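Local coordinates for protein 2-methyl-3-hydroxypyridine-5-carboxylic acid oxygenase (Mesorhizobium loti, PDB 3ALJ) that probably catalyses the FAD-dependent oxygenation of 2-methyl-3-hydroxypyridine-5-carboxylic acid, with opening of the pyridine ring, at residues 326-329 against 330-334; 83-87 against 88-92; 108-111 against 112-116; 161-165 against 166-170; 356-360 against 361-365. One frame throughout, in Å; residues are numbered along the deposited sequence. Where two conformers were deposited one is given.

Contact 1: 326-329 against 330-334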
# COMPACT_ATOMS: atom_id res chain seq x y z
N VAL A 326 -5.11 1.32 23.17
CA VAL A 326 -4.53 2.57 23.46
C VAL A 326 -2.97 2.42 23.47
O VAL A 326 -2.27 3.30 22.93
CB VAL A 326 -5.11 3.02 24.83
CG1 VAL A 326 -4.30 4.26 25.43
CG2 VAL A 326 -6.54 3.50 24.65
N ALA A 327 -2.45 1.33 24.04
CA ALA A 327 -0.98 1.24 24.08
C ALA A 327 -0.45 1.14 22.63
O ALA A 327 0.62 1.65 22.34
CB ALA A 327 -0.58 0.01 24.87
N TRP A 328 -1.21 0.41 21.81
CA TRP A 328 -0.76 0.21 20.40
C TRP A 328 -0.67 1.51 19.65
O TRP A 328 0.38 1.82 19.03
CB TRP A 328 -1.80 -0.64 19.73
CG TRP A 328 -1.79 -0.65 18.20
CD1 TRP A 328 -0.84 -1.25 17.36
CD2 TRP A 328 -2.84 -0.10 17.36
NE1 TRP A 328 -1.23 -1.04 16.02
CE2 TRP A 328 -2.42 -0.33 16.04
CE3 TRP A 328 -4.04 0.62 17.61
CZ2 TRP A 328 -3.23 -0.03 14.95
CZ3 TRP A 328 -4.81 0.99 16.51
CH2 TRP A 328 -4.35 0.74 15.21
N GLU A 329 -1.73 2.32 19.65
CA GLU A 329 -1.63 3.61 19.00
C GLU A 329 -0.48 4.48 19.52
O GLU A 329 0.28 5.10 18.78
CB GLU A 329 -2.99 4.38 18.99
CG GLU A 329 -2.95 5.70 18.27
CD GLU A 329 -4.29 6.47 18.29
OE1 GLU A 329 -5.30 5.94 18.69
OE2 GLU A 329 -4.17 7.66 17.97
N THR A 330 -0.42 4.53 20.85
CA THR A 330 0.65 5.34 21.45
C THR A 330 2.05 4.89 20.95
O THR A 330 2.93 5.73 20.70
CB THR A 330 0.58 5.17 23.01
OG1 THR A 330 -0.63 5.83 23.40
CG2 THR A 330 1.77 5.95 23.70
N ARG A 331 2.27 3.57 20.86
CA ARG A 331 3.58 3.03 20.48
C ARG A 331 3.94 3.26 19.01
O ARG A 331 5.01 3.61 18.65
CB ARG A 331 3.55 1.50 20.76
CG ARG A 331 4.86 0.81 20.42
CD ARG A 331 4.85 -0.55 20.95
NE ARG A 331 3.94 -1.51 20.29
CZ ARG A 331 4.31 -2.32 19.27
NH1 ARG A 331 5.53 -2.17 18.74
NH2 ARG A 331 3.45 -3.26 18.73
N ILE A 332 2.91 3.01 18.16
CA ILE A 332 3.24 2.88 16.73
C ILE A 332 2.83 4.09 15.90
O ILE A 332 3.37 4.33 14.79
CB ILE A 332 2.51 1.52 16.19
CG1 ILE A 332 3.38 0.97 15.17
CG2 ILE A 332 1.00 1.74 15.69
CD1 ILE A 332 4.69 0.26 15.85
N ARG A 333 1.85 4.90 16.35
CA ARG A 333 1.34 5.95 15.48
C ARG A 333 2.38 6.97 15.08
O ARG A 333 2.36 7.43 13.95
CB ARG A 333 0.03 6.55 15.98
CG ARG A 333 -0.34 7.80 15.29
CD ARG A 333 -1.61 8.43 15.83
NE ARG A 333 -1.91 9.41 14.95
CZ ARG A 333 -3.05 9.98 14.82
NH1 ARG A 333 -4.04 9.65 15.67
NH2 ARG A 333 -3.17 10.92 13.91
N PRO A 334 3.32 7.35 15.97
CA PRO A 334 4.23 8.40 15.54
C PRO A 334 5.05 8.10 14.27
O PRO A 334 5.31 9.00 13.46
CB PRO A 334 5.15 8.64 16.76
CG PRO A 334 4.22 8.30 17.94
CD PRO A 334 3.49 7.05 17.43

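Contact 2: 83-87 against 88-92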
# COMPACT_ATOMS: atom_id res chain seq x y z
N GLU A 83 16.69 4.17 -9.86
CA GLU A 83 17.27 5.24 -10.69
C GLU A 83 16.22 6.39 -10.88
O GLU A 83 15.04 6.09 -10.99
CB GLU A 83 17.76 4.67 -12.00
CG GLU A 83 18.40 5.70 -12.91
CD GLU A 83 19.04 5.08 -14.16
OE1 GLU A 83 18.72 3.93 -14.50
OE2 GLU A 83 19.74 5.85 -14.85
N THR A 84 16.68 7.62 -10.92
CA THR A 84 15.83 8.76 -11.25
C THR A 84 16.35 9.45 -12.47
O THR A 84 17.61 9.71 -12.55
CB THR A 84 15.83 9.71 -10.05
OG1 THR A 84 15.31 9.00 -8.93
CG2 THR A 84 14.84 10.90 -10.25
N TRP A 85 15.45 9.76 -13.41
CA TRP A 85 15.80 10.67 -14.55
C TRP A 85 15.06 11.99 -14.43
O TRP A 85 13.90 12.01 -14.02
CB TRP A 85 15.43 10.04 -15.89
CG TRP A 85 16.20 8.80 -16.26
CD1 TRP A 85 17.19 8.17 -15.58
CD2 TRP A 85 15.93 8.03 -17.49
NE1 TRP A 85 17.59 7.06 -16.32
CE2 TRP A 85 16.86 6.94 -17.49
CE3 TRP A 85 15.00 8.18 -18.56
CZ2 TRP A 85 16.88 5.97 -18.51
CZ3 TRP A 85 15.04 7.20 -19.62
CH2 TRP A 85 15.92 6.12 -19.53
N MET A 86 15.69 13.04 -14.90
CA MET A 86 15.04 14.33 -15.13
C MET A 86 15.30 14.73 -16.55
O MET A 86 16.49 14.82 -16.94
CB MET A 86 15.60 15.42 -14.20
CG MET A 86 15.06 16.84 -14.62
SD MET A 86 13.22 16.97 -14.62
CE MET A 86 13.00 16.76 -12.94
N HIS A 87 14.29 14.89 -17.39
CA HIS A 87 14.52 15.26 -18.81
C HIS A 87 15.48 14.28 -19.47
O HIS A 87 16.36 14.69 -20.24
CB HIS A 87 14.94 16.74 -18.93
CG HIS A 87 13.92 17.71 -18.38
ND1 HIS A 87 12.54 17.64 -18.61
CD2 HIS A 87 14.11 18.78 -17.59
CE1 HIS A 87 11.93 18.61 -17.93
NE2 HIS A 87 12.86 19.31 -17.30
N ASN A 88 15.29 12.98 -19.18
CA ASN A 88 16.07 11.85 -19.80
C ASN A 88 17.51 11.80 -19.35
O ASN A 88 18.26 10.91 -19.90
CB ASN A 88 15.99 11.88 -21.34
CG ASN A 88 14.56 11.93 -21.78
OD1 ASN A 88 13.80 11.16 -21.23
ND2 ASN A 88 14.20 12.81 -22.65
N LYS A 89 17.93 12.61 -18.38
CA LYS A 89 19.32 12.56 -17.85
C LYS A 89 19.21 11.85 -16.50
O LYS A 89 18.41 12.16 -15.63
CB LYS A 89 19.81 13.98 -17.63
CG LYS A 89 21.18 14.07 -16.93
CD LYS A 89 22.30 13.32 -17.80
CE LYS A 89 23.62 13.77 -17.16
NZ LYS A 89 23.95 13.04 -15.97
N SER A 90 20.04 10.84 -16.26
CA SER A 90 20.10 10.16 -14.99
C SER A 90 20.68 11.06 -13.98
O SER A 90 21.85 11.51 -14.13
CB SER A 90 20.89 8.87 -15.24
OG SER A 90 20.88 8.13 -13.98
N VAL A 91 19.92 11.33 -12.92
CA VAL A 91 20.38 12.25 -11.91
C VAL A 91 20.76 11.50 -10.61
O VAL A 91 21.41 12.07 -9.68
CB VAL A 91 19.38 13.38 -11.61
CG1 VAL A 91 19.29 14.31 -12.78
CG2 VAL A 91 18.00 12.83 -11.17
N SER A 92 20.31 10.26 -10.41
CA SER A 92 20.75 9.55 -9.23
C SER A 92 20.50 8.02 -9.47
O SER A 92 19.59 7.63 -10.23
CB SER A 92 19.97 9.98 -7.95
OG SER A 92 18.55 9.80 -8.03
O HOH W 1 17.34 7.49 -7.61

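Contact 3: 108-111 against 112-116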
# COMPACT_ATOMS: atom_id res chain seq x y z
N HIS A 108 -0.21 -10.23 -6.84
CA HIS A 108 0.75 -11.17 -6.24
C HIS A 108 0.79 -11.06 -4.75
O HIS A 108 0.76 -12.07 -4.04
CB HIS A 108 2.13 -10.90 -6.90
CG HIS A 108 3.19 -11.84 -6.44
ND1 HIS A 108 3.28 -13.12 -6.95
CD2 HIS A 108 4.21 -11.68 -5.58
CE1 HIS A 108 4.35 -13.70 -6.41
NE2 HIS A 108 4.95 -12.84 -5.61
N LEU A 109 0.81 -9.82 -4.24
CA LEU A 109 0.86 -9.64 -2.82
C LEU A 109 -0.45 -10.11 -2.15
O LEU A 109 -0.47 -10.81 -1.16
CB LEU A 109 1.16 -8.18 -2.49
CG LEU A 109 1.10 -7.76 -1.03
CD1 LEU A 109 2.06 -8.65 -0.21
CD2 LEU A 109 1.39 -6.33 -0.91
N HIS A 110 -1.56 -9.64 -2.78
CA HIS A 110 -2.85 -9.90 -2.18
C HIS A 110 -3.12 -11.44 -2.22
O HIS A 110 -3.56 -11.97 -1.17
CB HIS A 110 -3.90 -9.05 -2.95
CG HIS A 110 -5.17 -8.95 -2.22
ND1 HIS A 110 -6.23 -9.77 -2.48
CD2 HIS A 110 -5.56 -8.12 -1.21
CE1 HIS A 110 -7.23 -9.44 -1.69
NE2 HIS A 110 -6.83 -8.46 -0.88
N ASP A 111 -2.74 -12.15 -3.28
CA ASP A 111 -3.01 -13.58 -3.34
C ASP A 111 -2.15 -14.32 -2.33
O ASP A 111 -2.66 -15.21 -1.61
CB ASP A 111 -2.79 -14.12 -4.78
CG ASP A 111 -3.88 -13.67 -5.76
OD1 ASP A 111 -4.85 -12.90 -5.45
OD2 ASP A 111 -3.51 -14.03 -6.94
N ALA A 112 -0.89 -13.85 -2.05
CA ALA A 112 -0.11 -14.50 -1.03
C ALA A 112 -0.71 -14.36 0.34
O ALA A 112 -0.73 -15.35 1.09
CB ALA A 112 1.33 -13.90 -1.05
N LEU A 113 -1.27 -13.20 0.65
CA LEU A 113 -1.96 -13.05 1.89
C LEU A 113 -3.25 -13.85 2.01
O LEU A 113 -3.47 -14.41 3.10
CB LEU A 113 -2.22 -11.53 2.14
CG LEU A 113 -0.91 -10.69 2.33
CD1 LEU A 113 -1.34 -9.19 2.24
CD2 LEU A 113 -0.31 -10.95 3.67
N VAL A 114 -4.07 -13.83 0.93
CA VAL A 114 -5.30 -14.68 1.03
C VAL A 114 -4.89 -16.10 1.20
O VAL A 114 -5.54 -16.78 2.08
CB VAL A 114 -6.07 -14.44 -0.25
CG1 VAL A 114 -7.21 -15.48 -0.35
CG2 VAL A 114 -6.67 -13.04 -0.31
N ASN A 115 -3.85 -16.58 0.52
CA ASN A 115 -3.49 -18.06 0.57
C ASN A 115 -3.07 -18.35 1.99
O ASN A 115 -3.46 -19.45 2.50
CB ASN A 115 -2.41 -18.37 -0.44
CG ASN A 115 -2.92 -18.35 -1.93
OD1 ASN A 115 -2.12 -18.31 -2.84
ND2 ASN A 115 -4.22 -18.36 -2.13
N ARG A 116 -2.35 -17.47 2.67
CA ARG A 116 -1.91 -17.73 4.01
C ARG A 116 -3.06 -17.67 4.99
O ARG A 116 -3.16 -18.51 5.88
CB ARG A 116 -0.75 -16.71 4.38
CG ARG A 116 -0.31 -16.77 5.75
CD ARG A 116 0.31 -18.21 6.10
NE ARG A 116 0.89 -18.13 7.41
CZ ARG A 116 1.12 -19.25 8.14
NH1 ARG A 116 0.82 -20.47 7.63
NH2 ARG A 116 1.58 -19.16 9.34

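Contact 4: 161-165 against 166-170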
# COMPACT_ATOMS: atom_id res chain seq x y z
N LYS A 161 -16.54 2.56 6.95
CA LYS A 161 -17.81 2.70 7.67
C LYS A 161 -17.69 2.31 9.10
O LYS A 161 -18.49 2.80 9.93
CB LYS A 161 -18.93 1.89 6.93
CG LYS A 161 -19.43 2.61 5.63
CD LYS A 161 -20.55 1.77 4.94
CE LYS A 161 -20.93 2.50 3.68
NZ LYS A 161 -22.10 1.72 3.17
N VAL A 162 -16.74 1.43 9.46
CA VAL A 162 -16.49 1.23 10.84
C VAL A 162 -16.11 2.58 11.48
O VAL A 162 -16.64 2.94 12.56
CB VAL A 162 -15.39 0.13 11.02
CG1 VAL A 162 -14.86 0.05 12.49
CG2 VAL A 162 -15.87 -1.25 10.47
N ARG A 163 -15.21 3.36 10.86
CA ARG A 163 -14.85 4.64 11.36
C ARG A 163 -16.02 5.63 11.33
O ARG A 163 -16.34 6.20 12.40
CB ARG A 163 -13.78 5.19 10.42
CG ARG A 163 -13.31 6.63 10.79
CD ARG A 163 -12.46 7.21 9.69
NE ARG A 163 -13.21 7.38 8.46
CZ ARG A 163 -12.76 7.24 7.23
NH1 ARG A 163 -11.53 6.88 6.95
NH2 ARG A 163 -13.61 7.51 6.24
N ASP A 164 -16.71 5.72 10.19
CA ASP A 164 -17.67 6.83 10.13
C ASP A 164 -18.96 6.51 10.86
O ASP A 164 -19.67 7.50 11.24
CB ASP A 164 -17.89 7.18 8.69
CG ASP A 164 -16.62 7.92 8.08
OD1 ASP A 164 -15.82 8.47 8.87
OD2 ASP A 164 -16.55 7.97 6.87
N SER A 165 -19.28 5.25 11.08
CA SER A 165 -20.51 4.99 11.95
C SER A 165 -20.31 5.37 13.35
O SER A 165 -21.28 5.80 14.02
CB SER A 165 -20.87 3.49 11.91
OG SER A 165 -19.83 2.67 12.46
N ILE A 166 -19.10 5.33 13.86
CA ILE A 166 -18.78 5.74 15.21
C ILE A 166 -18.54 7.23 15.26
O ILE A 166 -18.98 7.90 16.26
CB ILE A 166 -17.52 4.93 15.71
CG1 ILE A 166 -17.90 3.50 15.84
CG2 ILE A 166 -16.92 5.55 17.04
CD1 ILE A 166 -16.72 2.53 16.09
N GLY A 167 -17.82 7.80 14.28
CA GLY A 167 -17.58 9.21 14.29
C GLY A 167 -16.22 9.50 14.81
O GLY A 167 -15.99 9.44 16.05
N PHE A 168 -15.26 9.72 13.89
CA PHE A 168 -13.93 10.16 14.33
C PHE A 168 -13.58 11.44 13.68
O PHE A 168 -13.82 11.67 12.43
CB PHE A 168 -12.87 9.11 13.80
CG PHE A 168 -12.79 7.90 14.59
CD1 PHE A 168 -13.80 6.93 14.43
CD2 PHE A 168 -11.71 7.67 15.48
CE1 PHE A 168 -13.72 5.66 15.18
CE2 PHE A 168 -11.60 6.46 16.21
CZ PHE A 168 -12.63 5.44 16.11
N LYS A 169 -13.13 12.40 14.47
CA LYS A 169 -12.75 13.70 13.96
C LYS A 169 -11.56 13.41 12.98
O LYS A 169 -10.60 12.71 13.30
CB LYS A 169 -12.26 14.58 15.19
CG LYS A 169 -11.81 15.95 14.82
CD LYS A 169 -11.49 16.68 16.22
CE LYS A 169 -10.78 18.06 16.06
NZ LYS A 169 -9.34 17.90 15.58
N GLN A 170 -11.63 14.09 11.87
CA GLN A 170 -10.71 13.71 10.73
C GLN A 170 -10.59 14.86 9.75
O GLN A 170 -11.50 15.71 9.60
CB GLN A 170 -11.32 12.51 10.02
CG GLN A 170 -12.69 12.83 9.36
CD GLN A 170 -13.41 11.61 8.79
OE1 GLN A 170 -13.44 11.43 7.59
NE2 GLN A 170 -13.84 10.77 9.65
O HOH W 2 -15.49 10.36 5.88
O HOH W 3 -16.30 10.00 11.23

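Contact 5: 356-360 against 361-365. With BME (beta-mercaptoethanol), chain D.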
# COMPACT_ATOMS: atom_id res chain seq x y z
N ASN A 356 18.35 11.32 -5.38
CA ASN A 356 19.06 11.28 -4.08
C ASN A 356 18.25 11.71 -2.88
O ASN A 356 18.80 12.20 -1.85
CB ASN A 356 20.42 12.06 -4.14
CG ASN A 356 21.43 11.38 -4.98
OD1 ASN A 356 21.61 10.15 -4.87
ND2 ASN A 356 22.02 12.17 -5.90
N MET A 357 16.94 11.52 -2.98
CA MET A 357 16.04 11.91 -1.88
C MET A 357 15.55 10.83 -0.95
O MET A 357 14.84 11.09 -0.00
CB MET A 357 14.85 12.79 -2.39
CG MET A 357 15.26 14.07 -3.12
SD MET A 357 16.10 15.18 -1.99
CE MET A 357 14.68 15.68 -1.06
N PHE A 358 16.08 9.61 -1.17
CA PHE A 358 15.79 8.59 -0.16
C PHE A 358 16.87 8.69 0.91
O PHE A 358 17.81 7.86 1.01
CB PHE A 358 15.78 7.19 -0.82
CG PHE A 358 14.47 6.95 -1.56
CD1 PHE A 358 13.31 6.66 -0.81
CD2 PHE A 358 14.43 7.10 -2.96
CE1 PHE A 358 12.06 6.52 -1.50
CE2 PHE A 358 13.16 6.91 -3.61
CZ PHE A 358 12.05 6.67 -2.87
N THR A 359 16.77 9.78 1.68
CA THR A 359 17.72 10.09 2.75
C THR A 359 17.39 9.23 3.95
O THR A 359 16.36 8.48 3.99
CB THR A 359 17.45 11.55 3.22
OG1 THR A 359 16.04 11.62 3.63
CG2 THR A 359 17.64 12.61 2.10
N PRO A 360 18.24 9.29 4.99
CA PRO A 360 17.88 8.59 6.15
C PRO A 360 16.55 8.86 6.75
O PRO A 360 15.80 7.97 7.14
CB PRO A 360 19.06 8.92 7.14
CG PRO A 360 20.23 9.05 6.20
CD PRO A 360 19.62 9.80 4.99
N ALA A 361 16.15 10.15 6.71
CA ALA A 361 14.83 10.45 7.18
C ALA A 361 13.65 9.89 6.35
O ALA A 361 12.67 9.46 6.89
CB ALA A 361 14.78 12.03 7.38
N ALA A 362 13.85 9.97 5.03
CA ALA A 362 12.84 9.48 4.14
C ALA A 362 12.70 7.95 4.40
O ALA A 362 11.58 7.48 4.27
CB ALA A 362 13.23 9.71 2.69
N LEU A 363 13.80 7.23 4.62
CA LEU A 363 13.76 5.79 4.82
C LEU A 363 13.45 5.34 6.24
O LEU A 363 13.49 4.14 6.54
CB LEU A 363 15.15 5.27 4.43
CG LEU A 363 15.40 5.33 2.91
CD1 LEU A 363 16.91 4.89 2.71
CD2 LEU A 363 14.40 4.48 2.08
N GLU A 364 13.08 6.26 7.16
CA GLU A 364 12.83 5.80 8.50
C GLU A 364 11.75 4.77 8.62
O GLU A 364 12.00 3.70 9.27
CB GLU A 364 12.44 7.04 9.31
CG GLU A 364 11.91 6.66 10.72
CD GLU A 364 11.52 7.92 11.50
OE1 GLU A 364 12.45 8.69 11.76
OE2 GLU A 364 10.31 8.20 11.67
N ALA A 365 10.59 4.94 7.95
CA ALA A 365 9.55 3.97 8.05
C ALA A 365 10.06 2.60 7.49
O ALA A 365 9.83 1.48 8.04
CB ALA A 365 8.26 4.39 7.27
C1 BME D . 6.70 1.95 9.63
C2 BME D . 5.66 2.08 8.46
O1 BME D . 7.47 0.77 9.40
S2 BME D . 4.53 3.48 9.00

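Contact 1: 326-329 against 330-334
Glu329 and Arg333 both set CG anti to the backbone N (chi1 -177° and 168°) and continue as extended chains, which lays them side by side, pointing the same way, one turn apart on the long alpha-helix 321-349. Their ends close an i to i+4 salt bridge: Arg333 NH1 donates to Glu329 OE2 at 3.0 Å. The carboxylate oxygen lies in the guanidinium plane, at its edge, but NH1 reaches OE2 on the anti side and well out of the carboxylate plane, the two flat groups being turned 31° apart. Glu329 OE1 accepts from Trp278 N and Arg333 NH2 donates to Leu275 O, tying the helix to the end of strand 267-275 and the loop after it; Arg333 NE pairs with Asp337 one turn on in the same helix.

On another side of the helix, Trp328 and Ile332 pack against helix 300-314, where Trp328 NE1 donates to Asn307 O. Ile332 places CG2 over one face of the indole, 3.9 Å from the centroid of the five-membered ring, a CH-pi contact displaced toward the ring's rim. Beneath these side chains the backbone keeps its i to i+4 bonds through Arg333 N, whereas Pro334, which has no N-H, interrupts the series and kinks the helix. The methyl's nearest indole atom is NE1, with Ile332 CG2 3.6 Å from Trp328 NE1.

Contact 2: 83-87 against 88-92
Ser90 OG donates to Glu83 OE2 at 2.7 Å across a beta hairpin, strands 82-86 and 89-94 joined by a type I' turn from Met86 to Lys89. This is the tight part. Ser90 turns its hydroxyl to the carboxylate by holding OG anti to N (chi1 -176°), and OE2 receives it on its anti lone pair. OE2 also accepts from Trp85 NE1 at 2.9 Å, that donor standing above the carboxylate plane while OE2 lies in the indole plane. Two donors thus grip one oxygen, and the NE1 bond restrains the indole's rotation beside Ser90. Were Glu83 an alanine, Ser90 OG and Trp85 NE1 would probably lose their shared acceptor and the indole would be freer to turn.

Val91 and Ser92 both face Thr84, a classic beta bulge: Val91 N bonds Thr84 O at 2.8 Å, but Ser92 N reaches the same oxygen only weakly. Beside it Met86 CB lightly meets Val91 CG1 at 4.1 Å. The turn end is looser, with Asn88 and Lys89 exposed and Asn88 merely crossing the indole obliquely. On the face carrying Thr84 and Ser92, one water links the hydroxyls, 2.9 Å from Thr84 OG1 and 2.6 Å from Ser92 OG.

Contact 3: 108-111 against 112-116
His110 lays the ND1-CE1 side of its imidazole against Val114, one turn further on, with His110 CE1 and Val114 CG2 3.9 Å apart. The two side chains meet at a slant. With CG anti to the backbone N (chi1 -165°) the ring is carried off the helix toward the glycine-rich turn, where NE2 donates to Gly19 O. The histidine was modelled in two conformers, and what follows holds for this one only. Its other ring nitrogen, ND1, lies 3.9 Å from the same Val114 CG2 and is buried with no polar partner in the model; NE2 as the protonated nitrogen would be consistent with both observations, though the second conformer leaves the inference doubtful.

Both residues belong to helix 106-119 of the FAD-binding domain, which packs against helix 21-32, whose first turn overlaps what appears to be a Rossmann-type GxGxxG sequence (Gly18, Gly20, Gly23). The His110 side chain comes within about 5 Å of the FAD and also touches Leu24. On the adjoining strip Leu109 and Leu113 approach through their CD1 methyls, 4.2 Å apart, and both lean on Phe21 and Leu63. Ala112 faces helix 69-73, meeting Asp71 and Val72. The backbone bonds are regular: Val114 N reaches His110 O at 2.9 Å with an N-H...O angle of 168°, and the same carbonyl oxygen has Val114 CG2 3.4 Å away.

Contact 4: 161-165 against 166-170
Gln170 reaches back across the turn to Arg163 and Asp164. Its CB turns toward the helix, and CG occupies the position between the backbone N and the carbonyl carbon (chi1 64°); from there the extended chain carries CD to 4.0 Å from Asp164 OD1. At the tip the amide divides its work. NE2 donates to Asp164 OD1 at 3.1 Å, approaching nearly in line with the C-O bond, and also to Phe168 O at 2.9 Å, both acceptors lying close to the amide plane. OE1 stands over one face of the Arg163 guanidinium, the two planes 78° apart, and accepts from a water that also donates to Asp164 OD2.

This is the turn that leads from the end of helix 161-166 to strand 170-185, which Gln170 begins. Gly167 is the first residue to leave helical angles, with positive phi (100°), and its N bonds Arg163 O at 2.9 Å. The carboxylate used by Gln170 is held from another direction by Arg163, which grips it side-on: NE on OD1 and NH2 on OD2, each from above the carboxylate plane. Arg163 NH2 also donates to Val158 O, and NH1 to Ala289 O. A second water accepts from Phe168 N and donates to Asp164 OD1. Phe168 itself turns its ring edge to the helix end, with Phe168 CD1 3.3 Å from Arg163 O and 3.7 Å from Arg163 CG.

Contact 5: 356-360 against 361-365
Thr359 holds the following turn with two acceptors. Its carbonyl O takes the N-H of Leu363 at 2.9 Å, nearly in line with the C=O bond, and its side-chain OG1 takes the N-H of Ala362 at 3.1 Å with an N-H...O angle of 162°. The hydroxyl gets there because OG1 sits between the backbone N and the carbonyl carbon (chi1 57°), on the side facing the next residues. A valine in its place would probably leave the Ala362 N-H without this acceptor and reduce the residue's hydrogen bonds to the turn to that of its carbonyl.

These bonds shape the lead-in to the short helix 364-367: Leu363 is at its N-cap position, a type I beta turn runs from Ala361 to Glu364, and Phe358 just upstream is the centre of an inverse gamma turn. Farther along, Ala365 O accepts from O1 of a beta-mercaptoethanol molecule, probably from the crystallisation liquor, at 2.8 Å.

On the buried side, Ala362 CB fits against Met357 O at 3.4 Å and touches Tyr346 of helix 321-349. Phe358 and Leu363 cross at about a right angle, joined through Phe358 CD1 and Leu363 CD2 at 3.8 Å. The phenyl ring joins an aromatic cluster, edge-to-face with Tyr82 and Phe96 and meeting Trp56 at about 40°. The other leucine methyl, Leu363 CD1, rests 3.5 Å from Phe358 O.

Along the chain the order is contact 2, 3, 4, 1, 5, each closing before the next opens. Contacts 2 and 4 are the most widely separated, with centres about 43 Å apart on opposite sides of the chain's centre, yet their strands 82-86, 89-94 and 170-185 belong to one seven-stranded mixed sheet. Contact 3 sits beside the FAD on helix 106-119. Contacts 1 and 5 lie on or just after helix 321-349, their nearest atoms about 5 Å apart. Only contacts 2 and 5 touch, through a weak Ser92 OG to Asn356 N hydrogen bond, so the segment after the long helix is joined to the hairpin at the sheet's edge.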